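Local atomic coordinates of immunogenic protein MPT63/MPB63 (Mycobacterium tuberculosis, PDB entry 1LMI), a protein that is a secreted beta-sandwich antigen of Mycobacterium tuberculosis whose molecular function is unknown. Residues Pro4-Leu9 / Leu126-Pro131; Trp26-Leu31 / Thr115-Asn120; Ala50-Asn55 / Gly103-Asp108; Ile76-Leu81 / Thr110-Thr115. All blocks are in the same frame, centred on the assembly; numbering follows the deposited sequence.

The four contacts belong to one beta sandwich, and no ligand or active site is defined in it. Contact 1 pairs the first and last strands at the edge of the mixed sheet, and contact 3 pairs two strands at the edge of the antiparallel sheet; their centres lie about 14 Å apart. Contact 2 lies between them and joins the two sheets face to face, its centre about 7 Å from that of contact 1 and about 8 Å from that of contact 3. At the other edge of the mixed sheet, contact 4 ties strand 77-79 to the loop that carries the chain from contact 3 into strand 116-120 of contact 2, with which it shares Thr115.

Contact 1 (Pro4-Leu9 / Leu126-Pro131); sequences PITGKL and LLIWEP
Ile128 O is approached by two groups of the first strand: Gly7 N gives it a hydrogen bond of 2.9 Å, and the CA of Thr6 makes a CH...O contact at 3.3 Å. Glu130 O is met in the same way, by Leu9 N at 2.9 Å and Lys8 CA at 3.2 Å, Leu9 N lying 33° out of the Glu130 carbonyl plane. Ile5 N to Leu126 O, Ile128 N to Ile5 O and Glu130 N to Gly7 O complete the ladder. This is a parallel pairing of N-terminal strand 5-8 with C-terminal strand 125-130, at the edge of the mixed sheet of the sandwich. On the face carrying Thr6 and Ile128, Pro4 CG packs on Ile128 CD1 (3.7 Å). Thr6 CG2, anti to its backbone N, meets the Glu130 carboxylate carbon CD at 3.6 Å, the two side chains crossing at about a right angle. On the other face Ile5 CB touches Leu127 CD2, while Trp129 offers its ring edge, through CD1, to Lys8 O (3.5 Å) in the ring plane. Leu9 then crosses Trp129 at about a right angle, its CD2 reaching Trp129 CB at 3.7 Å.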
loop_
_atom_site.group_PDB
_atom_site.type_symbol
_atom_site.label_atom_id
_atom_site.label_comp_id
_atom_site.label_asym_id
_atom_site.label_seq_id
_atom_site.Cartn_x
_atom_site.Cartn_y
_atom_site.Cartn_z
ATOM N N PRO A 4 2.421 -14.859 1.919
ATOM C CA PRO A 4 1.475 -13.829 1.636
ATOM C C PRO A 4 0.245 -14.326 0.856
ATOM O O PRO A 4 0.319 -15.363 0.224
ATOM C CB PRO A 4 2.188 -12.779 0.770
ATOM C CG PRO A 4 3.566 -13.321 0.584
ATOM C CD PRO A 4 3.383 -14.661 -0.043
ATOM N N ILE A 5 -0.782 -13.500 0.942
ATOM C CA ILE A 5 -2.008 -13.587 0.166
ATOM C C ILE A 5 -1.777 -12.740 -1.093
ATOM O O ILE A 5 -1.425 -11.571 -0.949
ATOM C CB ILE A 5 -3.224 -13.123 0.977
ATOM C CG1 ILE A 5 -3.430 -14.009 2.211
ATOM C CG2 ILE A 5 -4.464 -13.044 0.106
ATOM C CD1 ILE A 5 -4.485 -13.620 3.185
ATOM N N THR A 6 -1.927 -13.330 -2.258
ATOM C CA THR A 6 -1.630 -12.696 -3.527
ATOM C C THR A 6 -2.899 -12.580 -4.342
ATOM O O THR A 6 -3.696 -13.531 -4.380
ATOM C CB THR A 6 -0.586 -13.496 -4.336
ATOM O OG1 THR A 6 0.598 -13.602 -3.542
ATOM C CG2 THR A 6 -0.189 -12.822 -5.636
ATOM N N GLY A 7 -3.045 -11.439 -5.002
ATOM C CA GLY A 7 -4.131 -11.323 -5.971
ATOM C C GLY A 7 -3.802 -10.263 -6.993
ATOM O O GLY A 7 -2.626 -9.951 -7.186
ATOM N N LYS A 8 -4.787 -9.702 -7.651
ATOM C CA LYS A 8 -4.618 -8.796 -8.769
ATOM C C LYS A 8 -4.758 -7.340 -8.353
ATOM O O LYS A 8 -5.617 -7.036 -7.527
ATOM C CB LYS A 8 -5.684 -9.094 -9.844
ATOM C CG LYS A 8 -5.355 -10.360 -10.614
ATOM C CD LYS A 8 -5.558 -11.630 -9.808
ATOM C CE LYS A 8 -6.968 -12.177 -9.946
ATOM N NZ LYS A 8 -7.026 -13.519 -10.588
ATOM N N LEU A 9 -3.929 -6.484 -8.939
ATOM C CA LEU A 9 -4.221 -5.053 -8.881
ATOM C C LEU A 9 -5.660 -4.820 -9.295
ATOM O O LEU A 9 -6.082 -5.417 -10.305
ATOM C CB LEU A 9 -3.259 -4.284 -9.790
ATOM C CG LEU A 9 -1.825 -4.216 -9.245
ATOM C CD1 LEU A 9 -0.833 -4.044 -10.379
ATOM C CD2 LEU A 9 -1.703 -3.110 -8.205
ATOM N N LEU A 126 2.821 -9.860 3.544
ATOM C CA LEU A 126 1.459 -10.191 3.960
ATOM C C LEU A 126 0.502 -10.227 2.775
ATOM O O LEU A 126 -0.246 -11.201 2.622
ATOM C CB LEU A 126 0.954 -9.160 4.983
ATOM C CG LEU A 126 1.672 -9.174 6.337
ATOM C CD1 LEU A 126 1.107 -8.076 7.214
ATOM C CD2 LEU A 126 1.587 -10.532 7.030
ATOM N N LEU A 127 0.524 -9.187 1.960
ATOM C CA LEU A 127 -0.424 -9.026 0.845
ATOM C C LEU A 127 0.328 -8.539 -0.392
ATOM O O LEU A 127 1.180 -7.642 -0.274
ATOM C CB LEU A 127 -1.515 -8.019 1.159
ATOM C CG LEU A 127 -2.422 -8.243 2.356
ATOM C CD1 LEU A 127 -3.344 -7.054 2.619
ATOM C CD2 LEU A 127 -3.267 -9.482 2.099
ATOM N N ILE A 128 0.010 -9.126 -1.546
ATOM C CA ILE A 128 0.672 -8.748 -2.789
ATOM C C ILE A 128 -0.364 -8.573 -3.890
ATOM O O ILE A 128 -1.200 -9.476 -4.019
ATOM C CB ILE A 128 1.684 -9.846 -3.180
ATOM C CG1 ILE A 128 2.735 -10.042 -2.075
ATOM C CG2 ILE A 128 2.273 -9.481 -4.532
ATOM C CD1 ILE A 128 3.679 -11.186 -2.383
ATOM N N TRP A 129 -0.308 -7.501 -4.643
ATOM C CA TRP A 129 -1.151 -7.192 -5.789
ATOM C C TRP A 129 -0.296 -7.179 -7.057
ATOM O O TRP A 129 0.685 -6.437 -7.090
ATOM C CB TRP A 129 -1.870 -5.853 -5.683
ATOM C CG TRP A 129 -2.796 -5.721 -4.505
ATOM C CD1 TRP A 129 -4.165 -5.860 -4.575
ATOM C CD2 TRP A 129 -2.481 -5.442 -3.146
ATOM N NE1 TRP A 129 -4.702 -5.684 -3.312
ATOM C CE2 TRP A 129 -3.679 -5.422 -2.426
ATOM C CE3 TRP A 129 -1.278 -5.208 -2.459
ATOM C CZ2 TRP A 129 -3.726 -5.173 -1.063
ATOM C CZ3 TRP A 129 -1.323 -4.959 -1.089
ATOM C CH2 TRP A 129 -2.548 -4.946 -0.403
ATOM N N GLU A 130 -0.653 -8.010 -8.029
ATOM C CA GLU A 130 0.148 -8.160 -9.242
ATOM C C GLU A 130 -0.709 -8.007 -10.482
ATOM O O GLU A 130 -1.940 -7.984 -10.393
ATOM C CB GLU A 130 0.834 -9.523 -9.248
ATOM C CG GLU A 130 -0.080 -10.707 -9.356
ATOM C CD GLU A 130 0.571 -12.063 -9.123
ATOM O OE1 GLU A 130 1.756 -12.093 -8.743
ATOM O OE2 GLU A 130 -0.144 -13.073 -9.325
ATOM N N PRO A 131 -0.103 -7.849 -11.660
ATOM C CA PRO A 131 -0.931 -7.824 -12.859
ATOM C C PRO A 131 -1.687 -9.136 -12.935
ATOM O O PRO A 131 -1.153 -10.210 -12.690
ATOM C CB PRO A 131 0.108 -7.700 -13.970
ATOM C CG PRO A 131 1.318 -7.069 -13.325
ATOM C CD PRO A 131 1.342 -7.672 -11.928
ATOM O OXT PRO A 131 -2.857 -8.964 -13.192
#

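Contact 2 (Trp26-Leu31 / Thr115-Asn120); sequences WKVSDL and TIVAMN
The hydrophobic core between the two sheets of the sandwich is built here from Trp26, Val28 and Leu31 of one sheet meeting Met119, Val117 and the backbone at Thr115-Ile116 of the other. A Met-aromatic contact forms at the Trp26 end. Met119 SD sits over one face of the indole, 3.6 Å from the centroid of the five-membered ring and 16° off its normal, offset toward the rim formed by CD1 and NE1. The Met119 side chain comes in at about a right angle to that of Trp26. Its SD is anti to CA, which carries the sulfur out to the ring, and the chain then bends at chi3 (-15°), which leaves CE near CD1 of Trp26 at 3.9 Å. An edge-to-face partner, Phe68, also packs against this indole.

In the middle, Val28 CG1 is anti to its own backbone N and fits against the branched end of Val117, 3.9 Å from Val117 CG2 and 4.0 Å from Val117 CG1. That same Val117 CG2 is met more loosely by Leu31 CD1 at 4.1 Å. The other methyl of Leu31, CD2, rests on the backbone, 3.7 Å from both Thr115 C and Ile116 N, where a classic beta bulge places Thr115 and Ile116 together opposite Arg71. No hydrogen bond joins the two segments. Their axes approach to 8.6 Å and run at 151° to one another, so they meet through side chains, and through Leu31 against backbone, as expected for facing sheets of a beta sandwich.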
loop_
_atom_site.group_PDB
_atom_site.type_symbol
_atom_site.label_atom_id
_atom_site.label_comp_id
_atom_site.label_asym_id
_atom_site.label_seq_id
_atom_site.Cartn_x
_atom_site.Cartn_y
_atom_site.Cartn_z
ATOM N N TRP A 26 -7.801 -4.726 1.964
ATOM C CA TRP A 26 -7.088 -3.669 1.281
ATOM C C TRP A 26 -7.246 -3.860 -0.244
ATOM O O TRP A 26 -7.023 -4.961 -0.745
ATOM C CB TRP A 26 -5.601 -3.677 1.596
ATOM C CG TRP A 26 -5.070 -2.995 2.819
ATOM C CD1 TRP A 26 -4.721 -3.586 4.008
ATOM C CD2 TRP A 26 -4.824 -1.586 2.923
ATOM N NE1 TRP A 26 -4.264 -2.563 4.858
ATOM C CE2 TRP A 26 -4.327 -1.358 4.215
ATOM C CE3 TRP A 26 -4.992 -0.503 2.042
ATOM C CZ2 TRP A 26 -3.980 -0.085 4.669
ATOM C CZ3 TRP A 26 -4.645 0.758 2.504
ATOM C CH2 TRP A 26 -4.152 0.951 3.791
ATOM N N LYS A 27 -7.594 -2.761 -0.906
ATOM C CA LYS A 27 -7.598 -2.701 -2.363
ATOM C C LYS A 27 -6.414 -1.827 -2.801
ATOM O O LYS A 27 -6.244 -0.738 -2.234
ATOM C CB LYS A 27 -8.876 -2.108 -2.928
ATOM C CG LYS A 27 -8.921 -2.042 -4.465
ATOM C CD LYS A 27 -10.215 -1.357 -4.923
ATOM C CE LYS A 27 -10.127 -0.958 -6.384
ATOM N NZ LYS A 27 -11.447 -0.545 -6.945
ATOM N N VAL A 28 -5.684 -2.322 -3.791
ATOM C CA VAL A 28 -4.658 -1.479 -4.430
ATOM C C VAL A 28 -4.913 -1.528 -5.931
ATOM O O VAL A 28 -5.178 -2.600 -6.521
ATOM C CB VAL A 28 -3.229 -1.913 -4.080
ATOM C CG1 VAL A 28 -2.198 -1.060 -4.812
ATOM C CG2 VAL A 28 -2.999 -1.784 -2.580
ATOM N N SER A 29 -4.925 -0.315 -6.531
ATOM C CA SER A 29 -5.166 -0.230 -7.969
ATOM C C SER A 29 -4.465 0.996 -8.536
ATOM O O SER A 29 -3.961 1.859 -7.812
ATOM C CB SER A 29 -6.677 -0.144 -8.283
ATOM O OG SER A 29 -7.186 1.046 -7.714
ATOM N N ASP A 30 -4.427 1.122 -9.866
ATOM C CA ASP A 30 -3.929 2.355 -10.481
ATOM C C ASP A 30 -2.482 2.694 -10.040
ATOM O O ASP A 30 -2.092 3.823 -9.731
ATOM C CB ASP A 30 -4.863 3.530 -10.225
ATOM C CG ASP A 30 -6.308 3.266 -10.583
ATOM O OD1 ASP A 30 -6.710 3.563 -11.730
ATOM O OD2 ASP A 30 -7.083 2.761 -9.740
ATOM N N LEU A 31 -1.631 1.665 -10.050
ATOM C CA LEU A 31 -0.204 1.826 -9.907
ATOM C C LEU A 31 0.401 2.372 -11.202
ATOM O O LEU A 31 0.323 1.708 -12.254
ATOM C CB LEU A 31 0.432 0.475 -9.568
ATOM C CG LEU A 31 1.963 0.437 -9.591
ATOM C CD1 LEU A 31 2.576 1.231 -8.442
ATOM C CD2 LEU A 31 2.459 -0.996 -9.551
ATOM N N THR A 115 5.474 -3.163 -11.182
ATOM C CA THR A 115 4.228 -3.719 -11.655
ATOM C C THR A 115 3.453 -4.412 -10.558
ATOM O O THR A 115 2.402 -5.028 -10.805
ATOM C CB THR A 115 4.506 -4.772 -12.750
ATOM O OG1 THR A 115 5.466 -5.743 -12.310
ATOM C CG2 THR A 115 5.085 -4.025 -13.931
ATOM N N ILE A 116 3.966 -4.340 -9.340
ATOM C CA ILE A 116 3.465 -5.062 -8.183
ATOM C C ILE A 116 3.442 -4.122 -6.987
ATOM O O ILE A 116 4.294 -3.242 -6.849
ATOM C CB ILE A 116 4.404 -6.238 -7.888
ATOM C CG1 ILE A 116 4.360 -7.291 -9.009
ATOM C CG2 ILE A 116 4.153 -6.881 -6.521
ATOM C CD1 ILE A 116 5.615 -8.163 -8.977
ATOM N N VAL A 117 2.430 -4.283 -6.099
ATOM C CA VAL A 117 2.501 -3.623 -4.804
ATOM C C VAL A 117 2.475 -4.707 -3.725
ATOM O O VAL A 117 1.765 -5.698 -3.834
ATOM C CB VAL A 117 1.362 -2.607 -4.599
ATOM C CG1 VAL A 117 1.289 -2.090 -3.166
ATOM C CG2 VAL A 117 1.576 -1.437 -5.538
ATOM N N ALA A 118 3.286 -4.557 -2.677
ATOM C CA ALA A 118 3.296 -5.580 -1.615
ATOM C C ALA A 118 3.229 -4.890 -0.252
ATOM O O ALA A 118 3.889 -3.836 -0.095
ATOM C CB ALA A 118 4.551 -6.427 -1.691
ATOM N N MET A 119 2.493 -5.444 0.697
ATOM C CA MET A 119 2.540 -4.952 2.071
ATOM C C MET A 119 3.417 -5.926 2.869
ATOM O O MET A 119 3.113 -7.118 2.870
ATOM C CB MET A 119 1.170 -4.846 2.769
ATOM C CG MET A 119 0.269 -3.729 2.267
ATOM S SD MET A 119 -1.263 -3.545 3.280
ATOM C CE MET A 119 -1.139 -5.128 4.114
ATOM N N ASN A 120 4.454 -5.409 3.537
ATOM C CA ASN A 120 5.366 -6.203 4.359
ATOM C C ASN A 120 5.509 -5.525 5.718
ATOM O O ASN A 120 5.659 -4.313 5.773
ATOM C CB ASN A 120 6.686 -6.310 3.618
ATOM C CG ASN A 120 7.826 -7.084 4.286
ATOM O OD1 ASN A 120 8.282 -8.108 3.736
ATOM N ND2 ASN A 120 8.277 -6.564 5.403
#

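Contact 3 (Ala50-Asn55 / Gly103-Asp108); sequences ATATVN and GKIYFD
Ala50 is the first residue of 50-55 in an antiparallel ladder between strands 46-56 and 100-109, the latter forming an edge of the four-stranded sheet of the sandwich. Its backbone makes both bonds of a hydrogen-bonded pair with Ile105: Ala50 N donates to Ile105 O and Ile105 N donates to Ala50 O, each at 3.0 Å. Ala50 O also has Lys104 CA close by at 3.3 Å, a CH...O contact. The methyl of Ala50 turns into the core, where it lies 4.1 Å from Ile105 CG1 and rather loosely beside CE2 of Phe107. Ile105 CG1 is held between its own backbone N and carbonyl carbon (chi1 50°), which swings it back over the strand partner, 3.7 Å from Ala50 O.

Next comes Thr51, in a non-hydrogen-bonded pair with Lys104, both side chains on the face turned away from the core. The lysine crosses the threonine obliquely: the bend at chi2 places its CD 3.4 Å from Thr51 OG1, and that at chi3 places its CE 3.5 Å from the same oxygen. Its charged end, NZ, makes a long, weak ion pair with Glu49.

Ala52 pairs with Gly103, the last pair between 50-55 and 103-108; the strand axes lie at 128°, and the ladder continues through Val54, which bonds to Ser101. Gly103 has backbone angles that suit glycine. Ala52 N to Gly103 O is nearly straight (169° at the hydrogen), and Ala52 O takes two bonds, from Gly103 N at 3.0 Å and from Thr102 OG1.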
loop_
_atom_site.group_PDB
_atom_site.type_symbol
_atom_site.label_atom_id
_atom_site.label_comp_id
_atom_site.label_asym_id
_atom_site.label_seq_id
_atom_site.Cartn_x
_atom_site.Cartn_y
_atom_site.Cartn_z
ATOM N N ALA A 50 0.029 4.820 -6.348
ATOM C CA ALA A 50 -1.047 3.846 -6.473
ATOM C C ALA A 50 -2.222 4.422 -5.655
ATOM O O ALA A 50 -2.081 5.328 -4.827
ATOM C CB ALA A 50 -0.692 2.445 -6.039
ATOM N N THR A 51 -3.416 3.898 -5.895
ATOM C CA THR A 51 -4.596 4.244 -5.121
ATOM C C THR A 51 -4.983 3.069 -4.231
ATOM O O THR A 51 -5.245 1.959 -4.705
ATOM C CB THR A 51 -5.767 4.596 -6.036
ATOM O OG1 THR A 51 -5.408 5.759 -6.820
ATOM C CG2 THR A 51 -7.002 4.914 -5.210
ATOM N N ALA A 52 -4.972 3.302 -2.926
ATOM C CA ALA A 52 -5.187 2.258 -1.930
ATOM C C ALA A 52 -6.404 2.594 -1.069
ATOM O O ALA A 52 -6.619 3.771 -0.758
ATOM C CB ALA A 52 -3.979 2.095 -1.041
ATOM N N THR A 53 -7.146 1.554 -0.758
ATOM C CA THR A 53 -8.357 1.660 0.061
ATOM C C THR A 53 -8.336 0.582 1.147
ATOM O O THR A 53 -8.147 -0.603 0.837
ATOM C CB THR A 53 -9.629 1.476 -0.781
ATOM O OG1 THR A 53 -9.606 2.389 -1.902
ATOM C CG2 THR A 53 -10.882 1.816 0.030
ATOM N N VAL A 54 -8.514 0.985 2.408
ATOM C CA VAL A 54 -8.595 0.026 3.514
ATOM C C VAL A 54 -10.036 -0.039 4.014
ATOM O O VAL A 54 -10.749 0.988 4.056
ATOM C CB VAL A 54 -7.600 0.362 4.622
ATOM C CG1 VAL A 54 -7.848 1.737 5.229
ATOM C CG2 VAL A 54 -7.686 -0.753 5.665
ATOM N N ASN A 55 -10.448 -1.227 4.343
ATOM C CA ASN A 55 -11.819 -1.561 4.734
ATOM C C ASN A 55 -11.792 -2.205 6.109
ATOM O O ASN A 55 -11.175 -3.252 6.245
ATOM C CB ASN A 55 -12.390 -2.514 3.684
ATOM C CG ASN A 55 -13.844 -2.835 3.912
ATOM O OD1 ASN A 55 -14.463 -2.336 4.854
ATOM N ND2 ASN A 55 -14.381 -3.676 3.024
ATOM N N GLY A 103 -7.065 6.710 -0.682
ATOM C CA GLY A 103 -6.222 7.844 -1.097
ATOM C C GLY A 103 -5.010 7.311 -1.828
ATOM O O GLY A 103 -4.857 6.121 -2.105
ATOM N N LYS A 104 -4.099 8.235 -2.150
ATOM C CA LYS A 104 -2.873 7.817 -2.811
ATOM C C LYS A 104 -1.735 7.439 -1.876
ATOM O O LYS A 104 -1.629 7.890 -0.741
ATOM C CB LYS A 104 -2.366 8.991 -3.680
ATOM C CG LYS A 104 -3.426 9.494 -4.652
ATOM C CD LYS A 104 -3.747 8.452 -5.696
ATOM C CE LYS A 104 -4.066 9.004 -7.070
ATOM N NZ LYS A 104 -4.994 10.157 -7.092
ATOM N N ILE A 105 -0.851 6.608 -2.427
ATOM C CA ILE A 105 0.437 6.299 -1.791
ATOM C C ILE A 105 1.478 6.526 -2.880
ATOM O O ILE A 105 1.170 6.355 -4.067
ATOM C CB ILE A 105 0.489 4.863 -1.247
ATOM C CG1 ILE A 105 0.058 3.807 -2.274
ATOM C CG2 ILE A 105 -0.337 4.702 0.043
ATOM C CD1 ILE A 105 0.261 2.376 -1.815
ATOM N N TYR A 106 2.674 6.943 -2.520
ATOM C CA TYR A 106 3.718 7.263 -3.489
ATOM C C TYR A 106 4.997 6.463 -3.302
ATOM O O TYR A 106 5.251 5.955 -2.216
ATOM C CB TYR A 106 4.016 8.768 -3.361
ATOM C CG TYR A 106 2.806 9.612 -3.736
ATOM C CD1 TYR A 106 2.519 9.816 -5.070
ATOM C CD2 TYR A 106 1.969 10.173 -2.780
ATOM C CE1 TYR A 106 1.431 10.579 -5.460
ATOM C CE2 TYR A 106 0.871 10.935 -3.158
ATOM C CZ TYR A 106 0.615 11.130 -4.498
ATOM O OH TYR A 106 -0.492 11.879 -4.860
ATOM N N PHE A 107 5.801 6.384 -4.364
ATOM C CA PHE A 107 7.068 5.647 -4.375
ATOM C C PHE A 107 8.122 6.440 -5.166
ATOM O O PHE A 107 7.742 7.156 -6.105
ATOM C CB PHE A 107 6.901 4.264 -5.007
ATOM C CG PHE A 107 5.733 3.459 -4.471
ATOM C CD1 PHE A 107 5.852 2.674 -3.347
ATOM C CD2 PHE A 107 4.515 3.520 -5.134
ATOM C CE1 PHE A 107 4.769 1.974 -2.883
ATOM C CE2 PHE A 107 3.412 2.810 -4.652
ATOM C CZ PHE A 107 3.533 2.034 -3.521
ATOM N N ASP A 108 9.395 6.330 -4.847
ATOM C CA ASP A 108 10.441 6.987 -5.647
ATOM C C ASP A 108 11.121 5.933 -6.495
ATOM O O ASP A 108 11.928 5.137 -6.016
ATOM C CB ASP A 108 11.440 7.661 -4.698
ATOM C CG ASP A 108 12.504 8.474 -5.398
ATOM O OD1 ASP A 108 12.426 8.564 -6.647
ATOM O OD2 ASP A 108 13.391 9.003 -4.680
#

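Contact 4 (Ile76-Leu81 / Thr110-Thr115); sequences INYRVL and TGPSPT
A tyrosine-to-loop contact lies at the 77-79 edge of the mixed sheet: Tyr78, on edge strand 77-79, reaches into the loop of residues 110-115, which leads from strand 100-109 to strand 116-120. Its hydroxyl donates a short hydrogen bond, 2.6 Å from Tyr78 OH to Pro112 O, with the acceptor at the ring edge near the ring plane and the donor tilted 16° from the carbonyl plane. The preceding residue, Gly111, also lies close, its C 3.0 Å from Tyr78 OH.

Farther back along the ring, Tyr78 CE1 lies 3.5 Å from Thr110 N and 3.7 Å from Thr110 OG1, the two side chains sliding past each other in opposite directions. Thr110 OG1 comes there from the position between its own N and carbonyl carbon (chi1 55°). On the other side of the hydroxyl, Pro114 CD packs loosely on Tyr78 CE2. Ile76 CD1 meets Pro112 CD at 3.6 Å, the two side chains crossing at about a right angle. Val109 and Trp48 also pack near Pro114. The arrangement is that of a connection crossing from one sheet to the other (strand 100-109 to strand 116-120) in a beta sandwich, pinned by a tyrosine hydroxyl to one of its backbone carbonyls.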
loop_
_atom_site.group_PDB
_atom_site.type_symbol
_atom_site.label_atom_id
_atom_site.label_comp_id
_atom_site.label_asym_id
_atom_site.label_seq_id
_atom_site.Cartn_x
_atom_site.Cartn_y
_atom_site.Cartn_z
ATOM N N ILE A 76 13.070 -6.132 -7.328
ATOM C CA ILE A 76 13.481 -4.794 -6.903
ATOM C C ILE A 76 12.330 -4.131 -6.159
ATOM O O ILE A 76 11.154 -4.254 -6.524
ATOM C CB ILE A 76 13.917 -3.905 -8.074
ATOM C CG1 ILE A 76 15.300 -4.322 -8.613
ATOM C CG2 ILE A 76 13.909 -2.440 -7.717
ATOM C CD1 ILE A 76 15.832 -3.311 -9.614
ATOM N N ASN A 77 12.648 -3.450 -5.064
ATOM C CA ASN A 77 11.666 -2.913 -4.136
ATOM C C ASN A 77 11.838 -1.418 -3.916
ATOM O O ASN A 77 12.966 -0.963 -3.734
ATOM C CB ASN A 77 11.802 -3.632 -2.775
ATOM C CG ASN A 77 10.738 -3.277 -1.759
ATOM O OD1 ASN A 77 9.665 -3.907 -1.701
ATOM N ND2 ASN A 77 11.009 -2.284 -0.939
ATOM N N TYR A 78 10.724 -0.698 -3.931
ATOM C CA TYR A 78 10.703 0.721 -3.691
ATOM C C TYR A 78 9.749 0.963 -2.511
ATOM O O TYR A 78 8.556 0.629 -2.603
ATOM C CB TYR A 78 10.252 1.533 -4.901
ATOM C CG TYR A 78 10.939 1.179 -6.209
ATOM C CD1 TYR A 78 12.301 1.506 -6.362
ATOM C CD2 TYR A 78 10.279 0.551 -7.242
ATOM C CE1 TYR A 78 12.955 1.193 -7.543
ATOM C CE2 TYR A 78 10.927 0.237 -8.446
ATOM C CZ TYR A 78 12.256 0.566 -8.556
ATOM O OH TYR A 78 12.937 0.279 -9.732
ATOM N N ARG A 79 10.261 1.501 -1.425
ATOM C CA ARG A 79 9.478 1.794 -0.244
ATOM C C ARG A 79 8.428 2.857 -0.527
ATOM O O ARG A 79 8.670 3.817 -1.272
ATOM C CB ARG A 79 10.381 2.313 0.890
ATOM C CG ARG A 79 11.429 1.324 1.382
ATOM C CD ARG A 79 10.860 0.224 2.281
ATOM N NE ARG A 79 10.292 0.780 3.496
ATOM C CZ ARG A 79 8.999 0.783 3.815
ATOM N NH1 ARG A 79 8.073 0.261 3.008
ATOM N NH2 ARG A 79 8.659 1.344 4.971
ATOM N N VAL A 80 7.272 2.724 0.125
ATOM C CA VAL A 80 6.309 3.807 0.138
ATOM C C VAL A 80 6.914 5.054 0.765
ATOM O O VAL A 80 7.720 4.968 1.702
ATOM C CB VAL A 80 5.034 3.345 0.860
ATOM C CG1 VAL A 80 5.194 3.175 2.380
ATOM C CG2 VAL A 80 3.892 4.354 0.647
ATOM N N LEU A 81 6.525 6.199 0.207
ATOM C CA LEU A 81 6.945 7.473 0.775
ATOM C C LEU A 81 5.947 7.842 1.857
ATOM O O LEU A 81 5.111 8.724 1.690
ATOM C CB LEU A 81 6.998 8.547 -0.312
ATOM C CG LEU A 81 8.014 8.214 -1.404
ATOM C CD1 LEU A 81 8.239 9.425 -2.298
ATOM C CD2 LEU A 81 9.334 7.769 -0.791
ATOM N N THR A 110 13.603 4.423 -8.772
ATOM C CA THR A 110 14.948 4.717 -9.241
ATOM C C THR A 110 15.515 3.658 -10.165
ATOM O O THR A 110 16.664 3.762 -10.627
ATOM C CB THR A 110 15.895 4.811 -8.012
ATOM O OG1 THR A 110 15.752 3.597 -7.295
ATOM C CG2 THR A 110 15.519 5.991 -7.144
ATOM N N GLY A 111 14.803 2.600 -10.468
ATOM C CA GLY A 111 15.235 1.565 -11.376
ATOM C C GLY A 111 14.105 1.194 -12.343
ATOM O O GLY A 111 13.337 2.106 -12.680
ATOM N N PRO A 112 14.038 -0.046 -12.734
ATOM C CA PRO A 112 12.949 -0.496 -13.623
ATOM C C PRO A 112 11.587 -0.171 -13.008
ATOM O O PRO A 112 11.409 -0.111 -11.776
ATOM C CB PRO A 112 13.134 -2.004 -13.725
ATOM C CG PRO A 112 14.588 -2.229 -13.429
ATOM C CD PRO A 112 14.941 -1.177 -12.412
ATOM N N SER A 113 10.613 0.060 -13.887
ATOM C CA SER A 113 9.283 0.400 -13.422
ATOM C C SER A 113 8.583 -0.732 -12.670
ATOM O O SER A 113 8.616 -1.893 -13.098
ATOM C CB SER A 113 8.408 0.800 -14.616
ATOM O OG SER A 113 8.934 1.914 -15.325
ATOM N N PRO A 114 7.874 -0.435 -11.581
ATOM C CA PRO A 114 7.200 -1.518 -10.874
ATOM C C PRO A 114 5.883 -1.940 -11.514
ATOM O O PRO A 114 5.250 -1.142 -12.205
ATOM C CB PRO A 114 6.907 -0.826 -9.515
ATOM C CG PRO A 114 6.700 0.622 -9.842
ATOM C CD PRO A 114 7.644 0.897 -10.998
ATOM N N THR A 115 5.474 -3.163 -11.182
ATOM C CA THR A 115 4.228 -3.719 -11.655
ATOM C C THR A 115 3.453 -4.412 -10.558
ATOM O O THR A 115 2.402 -5.028 -10.805
ATOM C CB THR A 115 4.506 -4.772 -12.750
ATOM O OG1 THR A 115 5.466 -5.743 -12.310
ATOM C CG2 THR A 115 5.085 -4.025 -13.931
#